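Local coordinates for protein TetR family transcriptional regulator (Streptomyces coelicolor, PDB 6SRN) that binds a furan carboxylic acid in its ligand pocket and probably acts as a hormone-responsive, DNA-binding transcriptional regulator of antibiotic production, at residues T101-V106 with V153-A158; S39-S44 with K53-R58. One frame throughout, in Å; residues are numbered along the deposited sequence.

Contact 1 (T101-V106 with V153-A158); sequences TPLETV and VPLQDA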
ATOM      1  N   THR A 101     -13.751 -10.001 -23.135  1.00 11.98           N
ATOM      2  CA  THR A 101     -13.272  -8.744 -23.735  1.00 11.90           C
ATOM      3  C   THR A 101     -12.033  -8.225 -23.011  1.00 11.39           C
ATOM      4  O   THR A 101     -11.728  -8.679 -21.924  1.00 10.99           O
ATOM      5  CB  THR A 101     -14.339  -7.623 -23.675  1.00 12.38           C
ATOM      6  OG1 THR A 101     -14.598  -7.221 -22.314  1.00 13.95           O
ATOM      7  CG2 THR A 101     -15.638  -8.038 -24.395  1.00 14.11           C
ATOM      8  N   PRO A 102     -11.298  -7.321 -23.652  1.00 11.02           N
ATOM      9  CA  PRO A 102     -10.086  -6.809 -23.004  1.00 10.94           C
ATOM     10  C   PRO A 102     -10.319  -6.278 -21.587  1.00 10.81           C
ATOM     11  O   PRO A 102      -9.591  -6.628 -20.640  1.00 10.56           O
ATOM     12  CB  PRO A 102      -9.647  -5.704 -23.972  1.00 10.47           C
ATOM     13  CG  PRO A 102     -10.017  -6.299 -25.329  1.00 10.72           C
ATOM     14  CD  PRO A 102     -11.378  -6.855 -25.053  1.00 10.83           C
ATOM     15  N   LEU A 103     -11.343  -5.466 -21.379  1.00 10.61           N
ATOM     16  CA  LEU A 103     -11.556  -4.887 -20.065  1.00 12.32           C
ATOM     17  C   LEU A 103     -12.070  -5.945 -19.064  1.00 11.30           C
ATOM     18  O   LEU A 103     -11.691  -5.914 -17.903  1.00 10.75           O
ATOM     19  CB  LEU A 103     -12.580  -3.765 -20.136  1.00 14.85           C
ATOM     20  CG  LEU A 103     -12.173  -2.334 -19.890  1.00 17.80           C
ATOM     21  CD1 LEU A 103     -13.447  -1.567 -19.524  1.00 17.08           C
ATOM     22  CD2 LEU A 103     -11.063  -2.195 -18.897  1.00 17.55           C
ATOM     23  N   GLU A 104     -12.916  -6.880 -19.514  1.00 11.12           N
ATOM     24  CA  GLU A 104     -13.374  -8.000 -18.653  1.00 11.30           C
ATOM     25  C   GLU A 104     -12.210  -8.901 -18.252  1.00  9.79           C
ATOM     26  O   GLU A 104     -12.227  -9.460 -17.171  1.00 10.98           O
ATOM     27  CB  GLU A 104     -14.358  -8.864 -19.424  1.00 12.27           C
ATOM     28  CG  GLU A 104     -15.723  -8.232 -19.494  1.00 13.98           C
ATOM     29  CD  GLU A 104     -16.651  -9.102 -20.304  1.00 17.49           C
ATOM     30  OE1 GLU A 104     -16.134  -9.849 -21.187  1.00 20.15           O
ATOM     31  OE2 GLU A 104     -17.851  -9.117 -20.012  1.00 21.60           O
ATOM     32  N   THR A 105     -11.195  -9.000 -19.094  1.00  8.90           N
ATOM     33  CA  THR A 105     -10.000  -9.798 -18.786  1.00  9.35           C
ATOM     34  C   THR A 105      -9.279  -9.135 -17.618  1.00  8.74           C
ATOM     35  O   THR A 105      -8.871  -9.834 -16.657  1.00  8.75           O
ATOM     36  CB  THR A 105      -9.092  -9.920 -20.015  1.00  9.66           C
ATOM     37  OG1 THR A 105      -9.790 -10.659 -21.047  1.00 10.51           O
ATOM     38  CG2 THR A 105      -7.761 -10.575 -19.714  1.00 10.47           C
ATOM     39  N   VAL A 106      -9.087  -7.828 -17.694  1.00  8.82           N
ATOM     40  CA  VAL A 106      -8.458  -7.072 -16.579  1.00  9.30           C
ATOM     41  C   VAL A 106      -9.284  -7.247 -15.298  1.00  9.14           C
ATOM     42  O   VAL A 106      -8.744  -7.547 -14.218  1.00  8.44           O
ATOM     43  CB  VAL A 106      -8.343  -5.593 -16.911  1.00 10.00           C
ATOM     44  CG1 VAL A 106      -7.751  -4.803 -15.758  1.00 10.13           C
ATOM     45  CG2 VAL A 106      -7.484  -5.360 -18.153  1.00 10.99           C
ATOM     46  N   VAL A 153      -1.296  -4.541 -21.621  1.00 12.16           N
ATOM     47  CA  VAL A 153      -1.588  -5.167 -22.899  1.00 12.47           C
ATOM     48  C   VAL A 153      -3.092  -5.228 -23.194  1.00 11.70           C
ATOM     49  O   VAL A 153      -3.547  -4.646 -24.214  1.00 11.02           O
ATOM     50  CB  VAL A 153      -0.945  -6.551 -23.021  1.00 14.96           C
ATOM     51  CG1 VAL A 153      -1.339  -7.234 -24.338  1.00 16.04           C
ATOM     52  CG2 VAL A 153       0.565  -6.425 -22.948  1.00 17.34           C
ATOM     53  N   PRO A 154      -3.896  -5.901 -22.334  1.00 10.33           N
ATOM     54  CA  PRO A 154      -5.345  -5.807 -22.575  1.00  9.54           C
ATOM     55  C   PRO A 154      -5.923  -4.417 -22.512  1.00  9.00           C
ATOM     56  O   PRO A 154      -6.887  -4.135 -23.194  1.00  9.82           O
ATOM     57  CB  PRO A 154      -5.954  -6.721 -21.493  1.00 10.34           C
ATOM     58  CG  PRO A 154      -4.898  -6.849 -20.485  1.00 10.59           C
ATOM     59  CD  PRO A 154      -3.591  -6.812 -21.221  1.00 10.76           C
ATOM     60  N   LEU A 155      -5.346  -3.524 -21.711  1.00  8.79           N
ATOM     61  CA  LEU A 155      -5.827  -2.183 -21.677  1.00  9.00           C
ATOM     62  C   LEU A 155      -5.552  -1.448 -23.002  1.00  9.13           C
ATOM     63  O   LEU A 155      -6.376  -0.631 -23.418  1.00  9.38           O
ATOM     64  CB  LEU A 155      -5.201  -1.429 -20.507  1.00  8.98           C
ATOM     65  CG  LEU A 155      -5.786  -1.839 -19.149  1.00  9.15           C
ATOM     66  CD1 LEU A 155      -4.886  -1.294 -18.036  1.00  9.53           C
ATOM     67  CD2 LEU A 155      -7.217  -1.391 -18.950  1.00  9.71           C
ATOM     68  N   GLN A 156      -4.425  -1.743 -23.653  1.00  9.85           N
ATOM     69  CA  GLN A 156      -4.165  -1.218 -25.018  1.00 10.74           C
ATOM     70  C   GLN A 156      -5.190  -1.725 -25.987  1.00 10.94           C
ATOM     71  O   GLN A 156      -5.677  -0.977 -26.824  1.00 10.33           O
ATOM     72  CB  GLN A 156      -2.779  -1.573 -25.515  1.00 12.30           C
ATOM     73  CG  GLN A 156      -2.469  -1.020 -26.894  1.00 15.58           C
ATOM     74  CD  GLN A 156      -2.585   0.494 -26.960  1.00 17.79           C
ATOM     75  OE1 GLN A 156      -2.203   1.199 -26.023  1.00 19.82           O
ATOM     76  NE2 GLN A 156      -3.123   1.001 -28.083  1.00 20.34           N
ATOM     77  N   ASP A 157      -5.503  -3.011 -25.913  1.00 10.25           N
ATOM     78  CA  ASP A 157      -6.532  -3.567 -26.780  1.00 10.62           C
ATOM     79  C   ASP A 157      -7.885  -2.904 -26.539  1.00 10.23           C
ATOM     80  O   ASP A 157      -8.670  -2.680 -27.467  1.00 10.05           O
ATOM     81  CB  ASP A 157      -6.659  -5.076 -26.573  1.00 11.21           C
ATOM     82  CG  ASP A 157      -5.465  -5.860 -27.156  1.00 12.14           C
ATOM     83  OD1 ASP A 157      -4.628  -5.307 -27.909  1.00 13.23           O
ATOM     84  OD2 ASP A 157      -5.372  -7.038 -26.806  1.00 15.63           O
ATOM     85  N   ALA A 158      -8.191  -2.650 -25.256  1.00  9.74           N
ATOM     86  CA  ALA A 158      -9.449  -2.014 -24.904  1.00 10.06           C
ATOM     87  C   ALA A 158      -9.529  -0.639 -25.544  1.00 10.91           C
ATOM     88  O   ALA A 158     -10.565  -0.262 -26.087  1.00 10.65           O
ATOM     89  CB  ALA A 158      -9.580  -1.871 -23.376  1.00  9.42           C
TER
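P154 O takes the helix bond from A158 N at 2.9 Å and is also met from the facing helix by P102 CB, 3.3 Å away. The P102 ring lies against this turn: its CB is 3.9 Å from A158 CB, while its CG meets D157 CB at 3.8 Å, the two side chains crossing at about a right angle. P102 opens helix 102-119 right after the N-cap T101, where E104 N donates to T101 OG1 and T101 N to E104 OE1, a capping box. T101 O accepts from both T105 N and T105 OG1, the hydroxyl coming from above the carbonyl plane. The pair belongs to the all-helical C-terminal domain of the TetR fold, the short segments of helices 102-119 and 145-161 running roughly antiparallel (152°). Deeper in, with V106 CG1 anti to the backbone N (chi1 178°), CG2 lies anti to the carbonyl carbon and packs 3.8 Å from P154 CG and 4.0 Å from L155 CG. L103 CD2 meets L155 CD2 at 3.9 Å. F209 of helix 197-212 touches both L103 and V106, and Q163 bonds to T101 OG1 and L103 N.

Contact 2 (S39-S44 with K53-R58); sequences SEIFAS and KDVAER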
ATOM      1  N   SER A  39       6.283 -20.506   2.217  1.00  8.61           N
ATOM      2  CA  SER A  39       5.276 -19.437   2.099  1.00  8.94           C
ATOM      3  C   SER A  39       4.447 -19.357   3.346  1.00  9.02           C
ATOM      4  O   SER A  39       4.120 -18.277   3.820  1.00  9.34           O
ATOM      5  CB  SER A  39       4.408 -19.661   0.883  1.00  9.10           C
ATOM      6  OG  SER A  39       5.178 -19.445  -0.306  1.00 10.36           O
ATOM      7  N   GLU A  40       4.011 -20.508   3.841  1.00  8.89           N
ATOM      8  CA  GLU A  40       3.219 -20.534   5.051  1.00 10.05           C
ATOM      9  C   GLU A  40       3.982 -19.851   6.171  1.00  9.44           C
ATOM     10  O   GLU A  40       3.403 -19.053   6.908  1.00 10.61           O
ATOM     11  CB  GLU A  40       2.862 -21.982   5.430  1.00 11.49           C
ATOM     12  CG  GLU A  40       1.853 -22.621   4.469  1.00 14.13           C
ATOM     13  CD  GLU A  40       1.754 -24.142   4.562  1.00 17.67           C
ATOM     14  OE1 GLU A  40       2.364 -24.724   5.472  1.00 19.57           O
ATOM     15  OE2 GLU A  40       1.036 -24.756   3.725  1.00 20.56           O
ATOM     16  N   ILE A  41       5.254 -20.174   6.325  1.00  9.82           N
ATOM     17  CA  ILE A  41       6.053 -19.610   7.423  1.00  9.94           C
ATOM     18  C   ILE A  41       6.354 -18.111   7.240  1.00 10.01           C
ATOM     19  O   ILE A  41       6.270 -17.322   8.180  1.00  9.43           O
ATOM     20  CB  ILE A  41       7.319 -20.476   7.652  1.00 10.78           C
ATOM     21  CG1 ILE A  41       6.858 -21.817   8.204  1.00 11.95           C
ATOM     22  CG2 ILE A  41       8.311 -19.780   8.590  1.00 11.23           C
ATOM     23  CD1 ILE A  41       7.881 -22.885   8.189  1.00 13.04           C
ATOM     24  N   PHE A  42       6.703 -17.733   6.028  1.00  9.19           N
ATOM     25  CA  PHE A  42       6.948 -16.313   5.776  1.00  8.91           C
ATOM     26  C   PHE A  42       5.670 -15.505   5.984  1.00  8.73           C
ATOM     27  O   PHE A  42       5.714 -14.388   6.490  1.00  9.48           O
ATOM     28  CB  PHE A  42       7.440 -16.050   4.360  1.00  9.01           C
ATOM     29  CG  PHE A  42       8.882 -16.435   4.078  1.00  8.66           C
ATOM     30  CD1 PHE A  42       9.925 -16.072   4.906  1.00  8.64           C
ATOM     31  CD2 PHE A  42       9.179 -17.077   2.874  1.00  8.77           C
ATOM     32  CE1 PHE A  42      11.237 -16.395   4.554  1.00  8.63           C
ATOM     33  CE2 PHE A  42      10.482 -17.383   2.497  1.00  8.87           C
ATOM     34  CZ  PHE A  42      11.486 -17.062   3.362  1.00  8.93           C
ATOM     35  N   ALA A  43       4.540 -16.032   5.526  1.00  8.52           N
ATOM     36  CA  ALA A  43       3.269 -15.286   5.687  1.00  8.50           C
ATOM     37  C   ALA A  43       2.902 -15.058   7.154  1.00  8.85           C
ATOM     38  O   ALA A  43       2.410 -13.990   7.525  1.00  8.82           O
ATOM     39  CB  ALA A  43       2.153 -15.994   4.943  1.00  8.67           C
ATOM     40  N   SER A  44       3.216 -16.039   7.985  1.00 10.28           N
ATOM     41  CA  SER A  44       2.815 -15.976   9.361  1.00 11.79           C
ATOM     42  C   SER A  44       3.836 -15.261  10.227  1.00 11.51           C
ATOM     43  O   SER A  44       3.426 -14.575  11.168  1.00 11.83           O
ATOM     44  CB  SER A  44       2.439 -17.372   9.874  1.00 14.34           C
ATOM     45  OG  SER A  44       3.496 -18.243   9.874  1.00 18.98           O
ATOM     46  N   LYS A  53      15.610 -23.741   9.006  1.00 15.29           N
ATOM     47  CA  LYS A  53      15.387 -24.871   9.910  1.00 16.78           C
ATOM     48  C   LYS A  53      13.901 -25.176  10.044  1.00 15.90           C
ATOM     49  O   LYS A  53      13.485 -26.333  10.005  1.00 16.30           O
ATOM     50  CB  LYS A  53      15.989 -24.587  11.284  1.00 19.56           C
ATOM     51  CG  LYS A  53      15.711 -25.652  12.328  1.00 22.54           C
ATOM     52  CD  LYS A  53      16.261 -25.274  13.693  1.00 25.28           C
ATOM     53  CE  LYS A  53      15.706 -26.201  14.756  1.00 27.57           C
ATOM     54  NZ  LYS A  53      16.350 -26.002  16.086  1.00 30.10           N
ATOM     55  N   ASP A  54      13.083 -24.141  10.169  1.00 14.46           N
ATOM     56  CA  ASP A  54      11.669 -24.355  10.417  1.00 13.86           C
ATOM     57  C   ASP A  54      10.949 -24.785   9.142  1.00 12.55           C
ATOM     58  O   ASP A  54      10.041 -25.596   9.214  1.00 13.48           O
ATOM     59  CB  ASP A  54      11.049 -23.121  11.040  1.00 15.13           C
ATOM     60  CG  ASP A  54      11.367 -22.996  12.527  1.00 15.96           C
ATOM     61  OD1 ASP A  54      11.899 -23.953  13.154  1.00 18.16           O
ATOM     62  OD2 ASP A  54      11.109 -21.915  13.053  1.00 16.08           O
ATOM     63  N   VAL A  55      11.376 -24.260   7.995  1.00 12.14           N
ATOM     64  CA  VAL A  55      10.873 -24.714   6.702  1.00 11.36           C
ATOM     65  C   VAL A  55      11.174 -26.202   6.465  1.00 12.40           C
ATOM     66  O   VAL A  55      10.293 -26.970   6.083  1.00 12.36           O
ATOM     67  CB  VAL A  55      11.440 -23.846   5.561  1.00 10.67           C
ATOM     68  CG1 VAL A  55      11.014 -24.421   4.211  1.00 11.26           C
ATOM     69  CG2 VAL A  55      10.979 -22.382   5.712  1.00 11.05           C
ATOM     70  N   ALA A  56      12.413 -26.600   6.709  1.00 12.48           N
ATOM     71  CA  ALA A  56      12.811 -28.019   6.595  1.00 12.95           C
ATOM     72  C   ALA A  56      11.963 -28.923   7.491  1.00 14.09           C
ATOM     73  O   ALA A  56      11.449 -29.954   7.039  1.00 13.87           O
ATOM     74  CB  ALA A  56      14.287 -28.152   6.887  1.00 13.67           C
ATOM     75  N   GLU A  57      11.752 -28.500   8.731  1.00 15.14           N
ATOM     76  CA  GLU A  57      10.922 -29.294   9.664  1.00 18.09           C
ATOM     77  C   GLU A  57       9.482 -29.419   9.149  1.00 17.81           C
ATOM     78  O   GLU A  57       8.885 -30.503   9.220  1.00 17.07           O
ATOM     79  CB  GLU A  57      10.904 -28.646  11.034  1.00 20.61           C
ATOM     80  CG  GLU A  57      10.192 -29.461  12.107  1.00 25.96           C
ATOM     81  CD  GLU A  57       9.616 -28.591  13.210  1.00 31.10           C
ATOM     82  OE1 GLU A  57      10.017 -27.403  13.313  1.00 37.33           O
ATOM     83  OE2 GLU A  57       8.749 -29.094  13.966  1.00 34.94           O
ATOM     84  N   ARG A  58       8.929 -28.302   8.676  1.00 17.91           N
ATOM     85  CA  ARG A  58       7.535 -28.229   8.217  1.00 19.17           C
ATOM     86  C   ARG A  58       7.356 -29.169   7.042  1.00 19.90           C
ATOM     87  O   ARG A  58       6.405 -29.954   6.983  1.00 18.83           O
ATOM     88  CB  ARG A  58       7.175 -26.791   7.795  1.00 20.43           C
ATOM     89  CG  ARG A  58       5.818 -26.631   7.084  1.00 23.54           C
ATOM     90  CD  ARG A  58       4.641 -26.741   8.012  1.00 26.08           C
ATOM     91  NE  ARG A  58       4.703 -25.783   9.120  1.00 27.85           N
ATOM     92  CZ  ARG A  58       4.182 -24.555   9.131  1.00 27.96           C
ATOM     93  NH1 ARG A  58       3.555 -24.046   8.073  1.00 29.08           N
ATOM     94  NH2 ARG A  58       4.320 -23.815  10.221  1.00 29.05           N
TER
HETATM   95  O   HOH W   1       3.358 -21.056   9.977  1.00 41.01           O
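I41 and R58 reach toward each other tip to tip between helix 31-49 and helix 52-59, the latter lying in the predicted helix-turn-helix of the TetR DNA-binding domain. The axes of the two segments approach to 10.0 Å, with 133° between their N-to-C directions, and the helices touch through side chains and one stretch of backbone at D54 O. The tight part centres on the I41 CD1 methyl. I41 has CG1 anti to its carbonyl carbon, and its terminal CD1 lies against the facing helix, 3.6 Å from D54 O and 4.0 Å from V55 CG2. R58 CB approaches the same methyl, A38 of helix 31-49 also touches V55, and A50 touches I41. D54 CB adds a looser contact to CD1, while D54 OD2 turns to a salt bridge with R45.

The other side of the contact is polar and lies nearer solvent. The R58 chain is bent at chi2 and chi3. Over one face of its guanidinium lies I41 CG1, 3.6 Å above the plane, off toward the rim and closest to NH2. At the guanidinium edge, R58 NH1 donates to E40 OE1 at 2.9 Å in a salt bridge that is moderately bent (142° at the hydrogen), using the anti lone pair of OE1, with the carboxylate turned 31° from the guanidinium plane. At NH2, also in that plane, a water links R58 to S44 of helix 31-49, accepting from R58 NH2 at 2.9 Å and lying 2.8 Å from S44 OG.

How the contacts relate
Contact 2 comes first along the chain and closes before contact 1 opens. They share no helix: contact 2 joins helices 31-49 and 52-59 in the N-terminal DNA-binding domain, contact 1 joins helices 102-119 and 145-161 in the C-terminal domain. Their centres are 38 Å apart and their nearest atoms about 23 Å, on opposite sides of the chain's centre. The V106 side chain of contact 1 is about 9 Å from the bound furan ligand. Helix 121-131 supplies a physical connection between the domains, since it carries the pocket residue Q130 and its R128 bonds to A43 O of helix 31-49, consistent with a ligand-to-DNA-domain route as in other TetR regulators.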